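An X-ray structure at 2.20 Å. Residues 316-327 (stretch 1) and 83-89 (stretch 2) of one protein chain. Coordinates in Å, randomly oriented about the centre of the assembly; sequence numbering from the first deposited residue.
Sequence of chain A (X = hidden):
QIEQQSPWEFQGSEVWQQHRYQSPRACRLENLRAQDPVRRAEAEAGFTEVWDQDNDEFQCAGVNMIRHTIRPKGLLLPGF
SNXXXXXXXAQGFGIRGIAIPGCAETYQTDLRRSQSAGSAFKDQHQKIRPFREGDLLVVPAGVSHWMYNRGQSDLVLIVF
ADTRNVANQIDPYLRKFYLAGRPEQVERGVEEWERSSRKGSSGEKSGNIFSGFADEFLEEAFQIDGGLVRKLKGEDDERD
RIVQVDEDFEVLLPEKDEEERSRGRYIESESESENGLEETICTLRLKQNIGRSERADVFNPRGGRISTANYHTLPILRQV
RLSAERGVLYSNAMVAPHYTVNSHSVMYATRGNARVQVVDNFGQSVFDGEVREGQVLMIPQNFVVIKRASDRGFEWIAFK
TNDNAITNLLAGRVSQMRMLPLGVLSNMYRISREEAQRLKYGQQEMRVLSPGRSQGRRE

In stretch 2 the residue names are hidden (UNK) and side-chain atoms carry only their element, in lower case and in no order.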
ATOM      1  N   ILE A 316      12.785  10.312  11.295  1.00 41.18           N
ATOM      2  CA  ILE A 316      13.065   9.552  10.093  1.00 47.13           C
ATOM      3  C   ILE A 316      12.292   8.215  10.008  1.00 36.92           C
ATOM      4  O   ILE A 316      12.060   7.701   8.926  1.00 43.08           O
ATOM      5  CB  ILE A 316      14.596   9.324   9.949  1.00 40.89           C
ATOM      6  CG1 ILE A 316      14.913   8.740   8.578  1.00 41.44           C
ATOM      7  CG2 ILE A 316      15.097   8.419  11.038  1.00 39.23           C
ATOM      8  CD1 ILE A 316      14.402   9.571   7.446  1.00 47.94           C
ATOM      9  N   LEU A 317      11.875   7.671  11.142  1.00 38.65           N
ATOM     10  CA  LEU A 317      11.144   6.408  11.146  1.00 36.31           C
ATOM     11  C   LEU A 317       9.822   6.505  10.384  1.00 48.15           C
ATOM     12  O   LEU A 317       9.329   5.516   9.836  1.00 48.36           O
ATOM     13  CB  LEU A 317      10.915   5.957  12.581  1.00 31.62           C
ATOM     14  CG  LEU A 317      12.250   5.689  13.283  1.00 38.67           C
ATOM     15  CD1 LEU A 317      12.022   5.173  14.687  1.00 33.41           C
ATOM     16  CD2 LEU A 317      13.049   4.671  12.455  1.00 42.40           C
ATOM     17  N   ARG A 318       9.259   7.708  10.348  1.00 45.88           N
ATOM     18  CA  ARG A 318       8.018   7.959   9.637  1.00 43.44           C
ATOM     19  C   ARG A 318       8.226   7.602   8.164  1.00 45.13           C
ATOM     20  O   ARG A 318       7.320   7.106   7.504  1.00 47.28           O
ATOM     21  CB  ARG A 318       7.647   9.438   9.779  1.00 52.80           C
ATOM     22  CG  ARG A 318       6.252   9.831   9.291  1.00 64.09           C
ATOM     23  CD  ARG A 318       6.151  11.363   9.182  1.00 77.33           C
ATOM     24  NE  ARG A 318       4.831  11.838   8.755  1.00 90.11           N
ATOM     25  CZ  ARG A 318       4.567  13.085   8.361  1.00 90.64           C
ATOM     26  NH1 ARG A 318       5.530  14.000   8.328  1.00 90.29           N
ATOM     27  NH2 ARG A 318       3.334  13.428   8.011  1.00 92.86           N
ATOM     28  N   GLN A 319       9.428   7.844   7.649  1.00 47.50           N
ATOM     29  CA  GLN A 319       9.712   7.546   6.253  1.00 43.76           C
ATOM     30  C   GLN A 319      10.011   6.076   5.976  1.00 46.62           C
ATOM     31  O   GLN A 319       9.638   5.576   4.921  1.00 48.21           O
ATOM     32  CB  GLN A 319      10.868   8.401   5.733  1.00 49.92           C
ATOM     33  CG  GLN A 319      11.069   8.277   4.216  1.00 71.07           C
ATOM     34  CD  GLN A 319      12.220   7.350   3.824  1.00 85.06           C
ATOM     35  OE1 GLN A 319      12.306   6.888   2.679  1.00 79.76           O
ATOM     36  NE2 GLN A 319      13.117   7.087   4.771  1.00 90.20           N
ATOM     37  N   VAL A 320      10.689   5.378   6.886  1.00 40.46           N
ATOM     38  CA  VAL A 320      10.966   3.964   6.635  1.00 42.87           C
ATOM     39  C   VAL A 320       9.803   3.085   7.091  1.00 47.02           C
ATOM     40  O   VAL A 320       9.663   1.945   6.647  1.00 38.17           O
ATOM     41  CB  VAL A 320      12.279   3.476   7.318  1.00 39.61           C
ATOM     42  CG1 VAL A 320      13.462   4.146   6.672  1.00 50.72           C
ATOM     43  CG2 VAL A 320      12.257   3.765   8.788  1.00 37.26           C
ATOM     44  N   ARG A 321       8.954   3.636   7.957  1.00 47.64           N
ATOM     45  CA  ARG A 321       7.799   2.912   8.483  1.00 49.20           C
ATOM     46  C   ARG A 321       8.217   1.698   9.307  1.00 45.71           C
ATOM     47  O   ARG A 321       7.663   0.609   9.170  1.00 46.77           O
ATOM     48  CB  ARG A 321       6.869   2.470   7.343  1.00 58.43           C
ATOM     49  CG  ARG A 321       6.523   3.584   6.376  1.00 69.32           C
ATOM     50  CD  ARG A 321       5.287   3.252   5.559  1.00 80.33           C
ATOM     51  NE  ARG A 321       5.189   4.063   4.346  1.00 88.13           N
ATOM     52  CZ  ARG A 321       5.336   5.384   4.307  1.00 87.47           C
ATOM     53  NH1 ARG A 321       5.592   6.062   5.418  1.00 90.31           N
ATOM     54  NH2 ARG A 321       5.222   6.030   3.154  1.00 88.15           N
ATOM     55  N   LEU A 322       9.202   1.904  10.168  1.00 43.40           N
ATOM     56  CA  LEU A 322       9.702   0.857  11.041  1.00 48.38           C
ATOM     57  C   LEU A 322       9.995   1.511  12.387  1.00 47.52           C
ATOM     58  O   LEU A 322      10.115   2.734  12.472  1.00 47.59           O
ATOM     59  CB  LEU A 322      11.001   0.259  10.479  1.00 35.73           C
ATOM     60  CG  LEU A 322      11.021  -0.336   9.067  1.00 38.10           C
ATOM     61  CD1 LEU A 322      12.445  -0.758   8.744  1.00 39.54           C
ATOM     62  CD2 LEU A 322      10.084  -1.531   8.962  1.00 32.89           C
ATOM     63  N   SER A 323      10.092   0.697  13.433  1.00 43.16           N
ATOM     64  CA  SER A 323      10.410   1.181  14.769  1.00 36.91           C
ATOM     65  C   SER A 323      10.960   0.011  15.585  1.00 44.14           C
ATOM     66  O   SER A 323      10.994  -1.119  15.093  1.00 36.24           O
ATOM     67  CB  SER A 323       9.185   1.833  15.441  1.00 35.75           C
ATOM     68  OG  SER A 323       8.043   0.998  15.479  1.00 41.59           O
ATOM     69  N   ALA A 324      11.427   0.287  16.803  1.00 39.44           N
ATOM     70  CA  ALA A 324      12.004  -0.750  17.649  1.00 39.39           C
ATOM     71  C   ALA A 324      11.828  -0.488  19.133  1.00 45.64           C
ATOM     72  O   ALA A 324      11.641   0.655  19.567  1.00 42.26           O
ATOM     73  CB  ALA A 324      13.484  -0.908  17.341  1.00 30.66           C
ATOM     74  N   GLU A 325      11.904  -1.569  19.900  1.00 39.44           N
ATOM     75  CA  GLU A 325      11.784  -1.537  21.350  1.00 35.91           C
ATOM     76  C   GLU A 325      12.932  -2.396  21.873  1.00 51.45           C
ATOM     77  O   GLU A 325      13.163  -3.504  21.368  1.00 48.01           O
ATOM     78  CB  GLU A 325      10.452  -2.144  21.811  1.00 41.18           C
ATOM     79  CG  GLU A 325       9.203  -1.298  21.552  1.00 53.71           C
ATOM     80  CD  GLU A 325       7.936  -1.952  22.093  1.00 56.85           C
ATOM     81  OE1 GLU A 325       6.911  -1.259  22.269  1.00 64.94           O
ATOM     82  OE2 GLU A 325       7.962  -3.175  22.341  1.00 70.19           O
ATOM     83  N   ARG A 326      13.655  -1.884  22.865  1.00 42.78           N
ATOM     84  CA  ARG A 326      14.767  -2.609  23.459  1.00 38.25           C
ATOM     85  C   ARG A 326      14.334  -2.912  24.883  1.00 45.43           C
ATOM     86  O   ARG A 326      14.153  -2.001  25.690  1.00 49.37           O
ATOM     87  CB  ARG A 326      16.034  -1.744  23.450  1.00 46.79           C
ATOM     88  CG  ARG A 326      17.349  -2.506  23.660  1.00 42.20           C
ATOM     89  CD  ARG A 326      17.612  -2.835  25.128  1.00 45.69           C
ATOM     90  NE  ARG A 326      18.972  -3.336  25.325  1.00 52.99           N
ATOM     91  CZ  ARG A 326      19.362  -4.585  25.076  1.00 60.88           C
ATOM     92  NH1 ARG A 326      20.628  -4.941  25.276  1.00 46.09           N
ATOM     93  NH2 ARG A 326      18.481  -5.486  24.653  1.00 47.15           N
ATOM     94  N   GLY A 327      14.164  -4.194  25.183  1.00 44.66           N
ATOM     95  CA  GLY A 327      13.711  -4.583  26.503  1.00 40.49           C
ATOM     96  C   GLY A 327      14.752  -5.199  27.405  1.00 47.18           C
ATOM     97  O   GLY A 327      15.748  -5.768  26.960  1.00 46.20           O
ATOM     98  N   UNK A  83      15.340  -2.761   0.321  1.00 39.66           N
ATOM     99  CA  UNK A  83      14.491  -2.690   1.499  1.00 50.10           C
ATOM    100  C   UNK A  83      15.091  -1.814   2.593  1.00 45.72           C
ATOM    101  O   UNK A  83      16.307  -1.732   2.727  1.00 43.59           O
ATOM    102  c   UNK A  83      14.247  -4.099   2.039  1.00 46.51           C
ATOM    103  N   UNK A  84      14.236  -1.142   3.383  1.00 45.47           N
ATOM    104  CA  UNK A  84      14.686  -0.273   4.478  1.00 36.21           C
ATOM    105  C   UNK A  84      15.244  -1.170   5.586  1.00 43.18           C
ATOM    106  O   UNK A  84      14.793  -2.316   5.761  1.00 34.16           O
ATOM    107  c   UNK A  84      12.424   0.193   3.829  1.00 49.48           C
ATOM    108  c   UNK A  84      12.767  -1.167   3.317  1.00 43.62           C
ATOM    109  c   UNK A  84      13.401   0.412   4.944  1.00 46.20           C
ATOM    110  N   UNK A  85      16.194  -0.642   6.350  1.00 37.55           N
ATOM    111  CA  UNK A  85      16.802  -1.406   7.422  1.00 36.44           C
ATOM    112  C   UNK A  85      16.996  -0.634   8.710  1.00 41.84           C
ATOM    113  O   UNK A  85      17.167   0.593   8.719  1.00 43.83           O
ATOM    114  n   UNK A  85      21.146  -4.538   3.996  1.00 44.12           N
ATOM    115  c   UNK A  85      18.204  -2.953   5.893  1.00 41.38           C
ATOM    116  c   UNK A  85      18.185  -1.920   7.000  1.00 39.23           C
ATOM    117  c   UNK A  85      19.727  -4.218   4.330  1.00 49.66           C
ATOM    118  c   UNK A  85      19.637  -3.161   5.417  1.00 45.73           C
ATOM    119  N   UNK A  86      16.980  -1.383   9.797  1.00 33.25           N
ATOM    120  CA  UNK A  86      17.232  -0.861  11.109  1.00 34.61           C
ATOM    121  C   UNK A  86      18.386  -1.759  11.517  1.00 41.70           C
ATOM    122  O   UNK A  86      18.417  -2.943  11.159  1.00 38.85           O
ATOM    123  c   UNK A  86      16.031  -1.064  12.018  1.00 38.50           C
ATOM    124  c   UNK A  86      15.357   1.308  11.434  1.00 35.90           C
ATOM    125  c   UNK A  86      15.260   0.183  12.446  1.00 43.89           C
ATOM    126  c   UNK A  86      13.838  -0.231  12.686  1.00 39.16           C
ATOM    127  N   UNK A  87      19.342  -1.198  12.241  1.00 41.45           N
ATOM    128  CA  UNK A  87      20.504  -1.957  12.666  1.00 42.28           C
ATOM    129  C   UNK A  87      20.780  -1.674  14.116  1.00 48.64           C
ATOM    130  O   UNK A  87      21.088  -0.537  14.484  1.00 48.96           O
ATOM    131  c   UNK A  87      21.511  -1.932  10.386  1.00 40.34           C
ATOM    132  c   UNK A  87      22.687  -1.632   9.473  1.00 38.38           C
ATOM    133  c   UNK A  87      21.733  -1.562  11.848  1.00 34.45           C
ATOM    134  c   UNK A  87      22.968  -2.220  12.415  1.00 43.07           C
ATOM    135  N   UNK A  88      20.650  -2.696  14.950  1.00 38.63           N
ATOM    136  CA  UNK A  88      20.916  -2.516  16.359  1.00 37.56           C
ATOM    137  C   UNK A  88      22.358  -2.900  16.633  1.00 44.01           C
ATOM    138  O   UNK A  88      22.789  -3.992  16.266  1.00 45.30           O
ATOM    139  c   UNK A  88      19.992  -3.378  17.206  1.00 37.51           C
ATOM    140  c   UNK A  88      19.858  -2.074  19.348  1.00 52.08           C
ATOM    141  c   UNK A  88      20.066  -1.937  20.721  1.00 43.38           C
ATOM    142  c   UNK A  88      20.813  -4.269  19.403  1.00 47.08           C
ATOM    143  c   UNK A  88      21.026  -4.145  20.771  1.00 47.87           C
ATOM    144  c   UNK A  88      20.226  -3.238  18.679  1.00 43.72           C
ATOM    145  c   UNK A  88      20.649  -2.970  21.432  1.00 56.04           C
ATOM    146  N   UNK A  89      23.099  -1.992  17.267  1.00 45.04           N
ATOM    147  CA  UNK A  89      24.503  -2.219  17.615  1.00 44.98           C
ATOM    148  C   UNK A  89      24.510  -2.956  18.948  1.00 44.32           C
ATOM    149  O   UNK A  89      24.371  -2.352  20.008  1.00 45.26           O
ATOM    150  c   UNK A  89      25.240  -0.136  16.414  1.00 40.47           C
ATOM    151  c   UNK A  89      25.267  -0.872  17.747  1.00 46.83           C
ATOM    152  c   UNK A  89      26.702  -1.114  18.183  1.00 45.37           C
TER

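Position 83 carries a single side-chain carbon; its CB stays 7.7 Å from CD1 of Leu322, too far for contact. One carbon and nothing beyond it identify Ala83.

At position 84 three side-chain carbons close a ring onto the backbone N. The CA-to-CB bond points toward stretch 1, and CB of position 84 lies 4.0 Å from CB of Val320 and 4.1 Å from CD1 of Leu322. The closed ring makes the residue Pro84. The ring carbons of Pro84 offer an apolar surface to Val320 and Leu322.

Position 85 has four carbons in an unbranched row ending in nitrogen. Its CA-to-CB bond points away from stretch 1, and the nearest approach of the side chain is 6.1 Å, from CB of position 85 to CD1 of Leu322. The row ending in nitrogen is that of Lys85, which therefore meets the partner through its backbone, its N lying 4.4 Å from CD1 of Leu322.

Position 86 shows four carbons forked at the second, and the CA-to-CB bond points toward stretch 1. The terminal carbons of the fork reach Leu317, Leu322 and the backbone of Ser323. Four carbons forked at the second make this Leu86. Its CD2 packs 3.6 Å from CB of Leu322 and 3.8 Å from O of Ser323, while CD1 of Leu86 lies 4.2 Å from CD2 of Leu317. Both chi angles fall between the usual wells.

Position 87 also has four carbons, but here the fork is at the first and one arm is two carbons long. The side chain is out of reach of stretch 1. The fork and the longer arm mark Ile87.

At position 88 one carbon leads to a six-carbon ring without a hydroxyl. The CA-to-CB bond points toward stretch 1, and the far tip of the ring meets Arg326. The plain ring is that of Phe88, whose CZ approaches CG of Arg326 to 4.0 Å and lies over one face of the guanidinium. The NH1 and NH2 groups of Arg326 are hydrogen-bonded elsewhere in the structure.

Position 89 bears one carbon carrying two more, out of reach of stretch 1. This is Val89.

The contact rests on side-chain packing, with no hydrogen bond between the stretches. Positions 84, 86 and 88 point toward stretch 1, following the alternation of an extended chain. Leu86, which has the largest covered area, fits against the helix through Leu317 and against the segment after it through Leu322. Pro84 extends this apolar patch to Val320, and Phe88 continues the contact to Arg326.

Stretch 2 (83-89) APKLIFV
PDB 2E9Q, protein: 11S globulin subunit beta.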